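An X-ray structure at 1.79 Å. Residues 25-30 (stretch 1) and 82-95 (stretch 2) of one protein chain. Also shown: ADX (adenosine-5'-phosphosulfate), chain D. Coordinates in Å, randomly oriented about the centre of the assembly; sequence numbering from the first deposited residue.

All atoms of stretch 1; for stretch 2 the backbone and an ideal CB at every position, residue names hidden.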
# COMPACT_ATOMS: atom_id res chain seq x y z
N GLY A 25 -1.98 14.08 2.13
CA GLY A 25 -2.21 12.66 2.29
C GLY A 25 -3.03 12.44 3.54
O GLY A 25 -2.85 13.14 4.54
N CYS A 26 -3.95 11.49 3.50
CA CYS A 26 -4.77 11.22 4.68
C CYS A 26 -5.45 9.88 4.50
O CYS A 26 -5.38 9.29 3.43
CB CYS A 26 -5.80 12.34 4.90
SG CYS A 26 -6.87 12.69 3.47
N VAL A 27 -6.09 9.41 5.56
CA VAL A 27 -6.85 8.17 5.50
C VAL A 27 -8.30 8.47 5.82
O VAL A 27 -8.59 9.03 6.87
CB VAL A 27 -6.34 7.17 6.55
CG1 VAL A 27 -7.19 5.90 6.52
CG2 VAL A 27 -4.84 6.85 6.31
N ILE A 28 -9.21 8.12 4.91
CA ILE A 28 -10.65 8.24 5.15
C ILE A 28 -11.12 6.83 5.45
O ILE A 28 -11.21 6.00 4.56
CB ILE A 28 -11.40 8.79 3.92
CG1 ILE A 28 -10.73 10.04 3.36
CG2 ILE A 28 -12.87 9.06 4.26
CD1 ILE A 28 -10.40 11.10 4.36
N TRP A 29 -11.39 6.56 6.72
CA TRP A 29 -11.70 5.21 7.16
C TRP A 29 -13.21 5.02 7.23
O TRP A 29 -13.86 5.52 8.16
CB TRP A 29 -11.03 4.90 8.52
CG TRP A 29 -11.15 3.46 8.86
CD1 TRP A 29 -12.27 2.82 9.36
CD2 TRP A 29 -10.18 2.43 8.63
NE1 TRP A 29 -12.03 1.47 9.48
CE2 TRP A 29 -10.76 1.21 9.04
CE3 TRP A 29 -8.87 2.43 8.14
CZ2 TRP A 29 -10.07 0.00 8.97
CZ3 TRP A 29 -8.19 1.23 8.07
CH2 TRP A 29 -8.79 0.03 8.48
N VAL A 30 -13.77 4.31 6.25
CA VAL A 30 -15.23 4.11 6.17
C VAL A 30 -15.63 2.75 6.75
O VAL A 30 -15.26 1.70 6.20
CB VAL A 30 -15.73 4.20 4.71
CG1 VAL A 30 -17.26 4.17 4.67
CG2 VAL A 30 -15.21 5.46 4.05
N UNK A 82 -6.76 -8.38 9.32
CA UNK A 82 -7.23 -7.72 8.11
C UNK A 82 -7.22 -6.20 8.30
O UNK A 82 -6.68 -5.46 7.48
CB UNK A 82 -8.63 -8.21 7.74
N UNK A 83 -7.82 -5.74 9.39
CA UNK A 83 -7.91 -4.32 9.71
C UNK A 83 -6.52 -3.75 9.94
O UNK A 83 -6.18 -2.66 9.47
CB UNK A 83 -8.79 -4.09 10.94
N UNK A 84 -5.71 -4.48 10.70
CA UNK A 84 -4.37 -4.02 11.01
C UNK A 84 -3.57 -3.77 9.73
O UNK A 84 -2.95 -2.72 9.58
CB UNK A 84 -3.65 -5.04 11.90
N UNK A 85 -3.57 -4.75 8.82
CA UNK A 85 -2.79 -4.61 7.59
C UNK A 85 -3.33 -3.47 6.74
O UNK A 85 -2.56 -2.69 6.18
CB UNK A 85 -2.80 -5.92 6.79
N UNK A 86 -4.65 -3.36 6.64
CA UNK A 86 -5.23 -2.27 5.87
C UNK A 86 -4.85 -0.91 6.45
O UNK A 86 -4.53 0.02 5.71
CB UNK A 86 -6.75 -2.41 5.82
N UNK A 87 -4.86 -0.79 7.78
CA UNK A 87 -4.41 0.44 8.44
C UNK A 87 -2.97 0.80 8.08
O UNK A 87 -2.63 1.96 7.83
CB UNK A 87 -4.54 0.29 9.96
N UNK A 88 -2.09 -0.20 8.07
CA UNK A 88 -0.69 0.03 7.73
C UNK A 88 -0.53 0.44 6.27
O UNK A 88 0.27 1.32 5.94
CB UNK A 88 0.14 -1.23 8.01
N UNK A 89 -1.28 -0.20 5.38
CA UNK A 89 -1.19 0.17 3.97
C UNK A 89 -1.76 1.57 3.73
O UNK A 89 -1.20 2.36 2.98
CB UNK A 89 -1.93 -0.85 3.11
N UNK A 90 -2.88 1.87 4.39
CA UNK A 90 -3.47 3.20 4.30
C UNK A 90 -2.48 4.27 4.75
O UNK A 90 -2.40 5.36 4.18
CB UNK A 90 -4.75 3.27 5.14
N UNK A 91 -1.71 3.96 5.79
CA UNK A 91 -0.71 4.88 6.28
C UNK A 91 0.36 5.14 5.22
O UNK A 91 0.82 6.26 5.05
CB UNK A 91 -0.07 4.34 7.56
N UNK A 92 0.76 4.09 4.51
CA UNK A 92 1.74 4.25 3.43
C UNK A 92 1.18 5.13 2.31
O UNK A 92 1.88 6.01 1.78
CB UNK A 92 2.15 2.88 2.87
N UNK A 93 -0.08 4.92 1.94
CA UNK A 93 -0.70 5.77 0.93
C UNK A 93 -0.79 7.23 1.35
O UNK A 93 -0.55 8.14 0.55
CB UNK A 93 -2.10 5.25 0.61
N UNK A 94 -1.18 7.46 2.60
CA UNK A 94 -1.21 8.81 3.14
C UNK A 94 0.18 9.43 3.10
O UNK A 94 0.34 10.62 2.80
CB UNK A 94 -1.75 8.80 4.57
N UNK A 95 1.21 8.63 3.40
CA UNK A 95 2.57 9.15 3.41
C UNK A 95 3.01 9.50 1.97
O UNK A 95 3.82 10.41 1.77
CB UNK A 95 3.52 8.13 4.04
SB ADX D . -13.83 -7.15 7.98
O1B ADX D . -12.69 -8.02 8.04
O2B ADX D . -14.69 -7.43 9.15
O3B ADX D . -13.43 -5.73 8.04
PA ADX D . -14.31 -6.97 5.25
O1A ADX D . -12.83 -7.10 4.98
O2A ADX D . -14.83 -5.58 4.91
O3A ADX D . -14.65 -7.41 6.75
O5' ADX D . -15.03 -8.04 4.36
C5' ADX D . -16.42 -7.99 4.20
C4' ADX D . -16.94 -8.61 3.01
O4' ADX D . -16.70 -10.01 3.07
C3' ADX D . -18.41 -8.41 2.96
O3' ADX D . -18.73 -7.77 1.77
C2' ADX D . -18.99 -9.69 2.91
O2' ADX D . -19.52 -9.79 1.63
C1' ADX D . -17.91 -10.70 3.00
N9 ADX D . -18.12 -11.62 4.09
C8 ADX D . -17.98 -12.96 4.02
N7 ADX D . -18.19 -13.48 5.25
C5 ADX D . -18.45 -12.46 6.09
C6 ADX D . -18.75 -12.38 7.47
N6 ADX D . -18.79 -13.56 8.26
N1 ADX D . -18.99 -11.17 8.03
C2 ADX D . -18.94 -10.05 7.29
N3 ADX D . -18.66 -10.09 5.97
C4 ADX D . -18.41 -11.27 5.35

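Stretch 2 is a helix throughout, and it crosses the strand of stretch 1 at 139° between their N-to-C directions. Stretch 1 offers Trp29 near the start, Val27 further on, and the backbone of Gly25 and Cys26 near the end. No hydrogen bond joins the two stretches.

Position 82 has nothing of stretch 1 near its CB, but the bound adenosine-5'-phosphosulfate lies beyond it. A polar donor would suit. It is Asn82; its ND2 donates to ADX O1B at 2.9 Å and, weakly, to ADX O1A at 2.9 Å.

At position 83 CA-to-CB points sideways, with CB 4.7 Å from Trp29 CZ2. A medium or large apolar side chain could reach the indole. Ile83 does so: its CG2 is 3.9 Å from Trp29 CZ2.

Positions 84 and 85 meet nothing of stretch 1, which sets no preference. They are Arg84 and Arg85.

Position 86 points toward stretch 1, its CB 4.1 Å from Trp29 CH2. A small or branched apolar residue would suit. Val86, in the t rotamer, sets CG1 3.9 Å from Trp29 CH2.

At position 87 the backbone itself approaches the indole, and a CB would lie 4.2 Å from Trp29 CZ3. Glycine or alanine would be easy to place; the helical phi/psi of -58/-43 does not require glycine. Gly87 brings its CA to 3.9 Å from Trp29 CZ3.

Positions 88 and 89 are out of reach, so many residues would do. They are Glu88 and Val89.

Position 90 points toward the strand. Its CB is already 3.8 Å from Val27 CG2, so a small side chain fits well. Ala90 makes this apolar contact with its methyl alone, and its O lies 3.6 Å from Val27 CG2.

Position 91 points away, which leaves a long or polar residue possible. Lys91 is extended, with all four chi angles t.

Position 92 is out of reach and unconstrained by stretch 1; it is Leu92. At position 93 the CB points sideways but touches nothing of stretch 1, so many side chains would do. It is Phe93, whose end leads away.

Position 94 points toward stretch 1 where the two stretches come closest, its CA 4.1 Å from Gly25 CA. The CB has backbone in front of it, and a small residue is favoured. Ala94 places CB 3.7 Å from Cys26 N and 4.0 Å from Val27 CG2. Its O receives a CA-H...O contact from Gly25 CA at 3.3 Å. A CB on Gly25 would lie 1.8 Å from Ala94 O, a clash.

Position 95 points away, and a polar residue is acceptable. It is Asp95.

Stretch 2 82-95: NIRRVGEVAKLFAD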
# COMPACT_ATOMS: atom_id res chain seq x y z
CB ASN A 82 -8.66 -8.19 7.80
CG ASN A 82 -9.21 -7.60 6.52
OD1 ASN A 82 -8.55 -7.61 5.48
ND2 ASN A 82 -10.42 -7.08 6.59
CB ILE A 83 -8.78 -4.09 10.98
CG1 ILE A 83 -10.24 -4.50 10.71
CG2 ILE A 83 -8.67 -2.64 11.47
CD1 ILE A 83 -11.06 -4.74 12.01
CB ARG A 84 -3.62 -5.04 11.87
CG ARG A 84 -2.24 -4.56 12.28
CD ARG A 84 -1.39 -5.68 12.86
NE ARG A 84 -0.89 -6.61 11.85
CZ ARG A 84 0.21 -6.42 11.12
NH1 ARG A 84 0.93 -5.31 11.25
NH2 ARG A 84 0.59 -7.34 10.24
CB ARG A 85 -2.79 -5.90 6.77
CG ARG A 85 -2.06 -7.06 7.40
CD ARG A 85 -2.09 -8.26 6.45
NE ARG A 85 -1.69 -9.51 7.09
CZ ARG A 85 -1.81 -10.70 6.51
NH1 ARG A 85 -2.31 -10.80 5.29
NH2 ARG A 85 -1.42 -11.79 7.17
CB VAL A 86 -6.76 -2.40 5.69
CG1 VAL A 86 -7.33 -1.13 5.08
CG2 VAL A 86 -7.08 -3.59 4.81
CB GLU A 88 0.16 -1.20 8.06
CG GLU A 88 0.31 -1.47 9.59
CD GLU A 88 1.37 -0.60 10.27
OE1 GLU A 88 1.86 0.41 9.70
OE2 GLU A 88 1.74 -0.93 11.42
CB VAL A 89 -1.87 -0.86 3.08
CG1 VAL A 89 -1.92 -0.37 1.63
CG2 VAL A 89 -1.11 -2.19 3.18
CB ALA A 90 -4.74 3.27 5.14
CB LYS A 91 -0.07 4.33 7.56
CG LYS A 91 1.12 5.12 8.02
CD LYS A 91 1.59 4.62 9.36
CE LYS A 91 2.77 5.41 9.87
NZ LYS A 91 3.18 4.94 11.22
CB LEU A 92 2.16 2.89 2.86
CG LEU A 92 2.81 1.92 3.86
CD1 LEU A 92 2.99 0.54 3.22
CD2 LEU A 92 4.14 2.46 4.37
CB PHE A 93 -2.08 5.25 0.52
CG PHE A 93 -2.03 4.22 -0.57
CD1 PHE A 93 -2.06 4.60 -1.90
CD2 PHE A 93 -1.94 2.87 -0.27
CE1 PHE A 93 -2.01 3.65 -2.92
CE2 PHE A 93 -1.90 1.92 -1.28
CZ PHE A 93 -1.94 2.31 -2.61
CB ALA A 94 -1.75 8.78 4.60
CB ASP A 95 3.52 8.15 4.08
CG ASP A 95 4.92 8.70 4.26
OD1 ASP A 95 5.04 9.85 4.73
OD2 ASP A 95 5.89 7.99 3.94
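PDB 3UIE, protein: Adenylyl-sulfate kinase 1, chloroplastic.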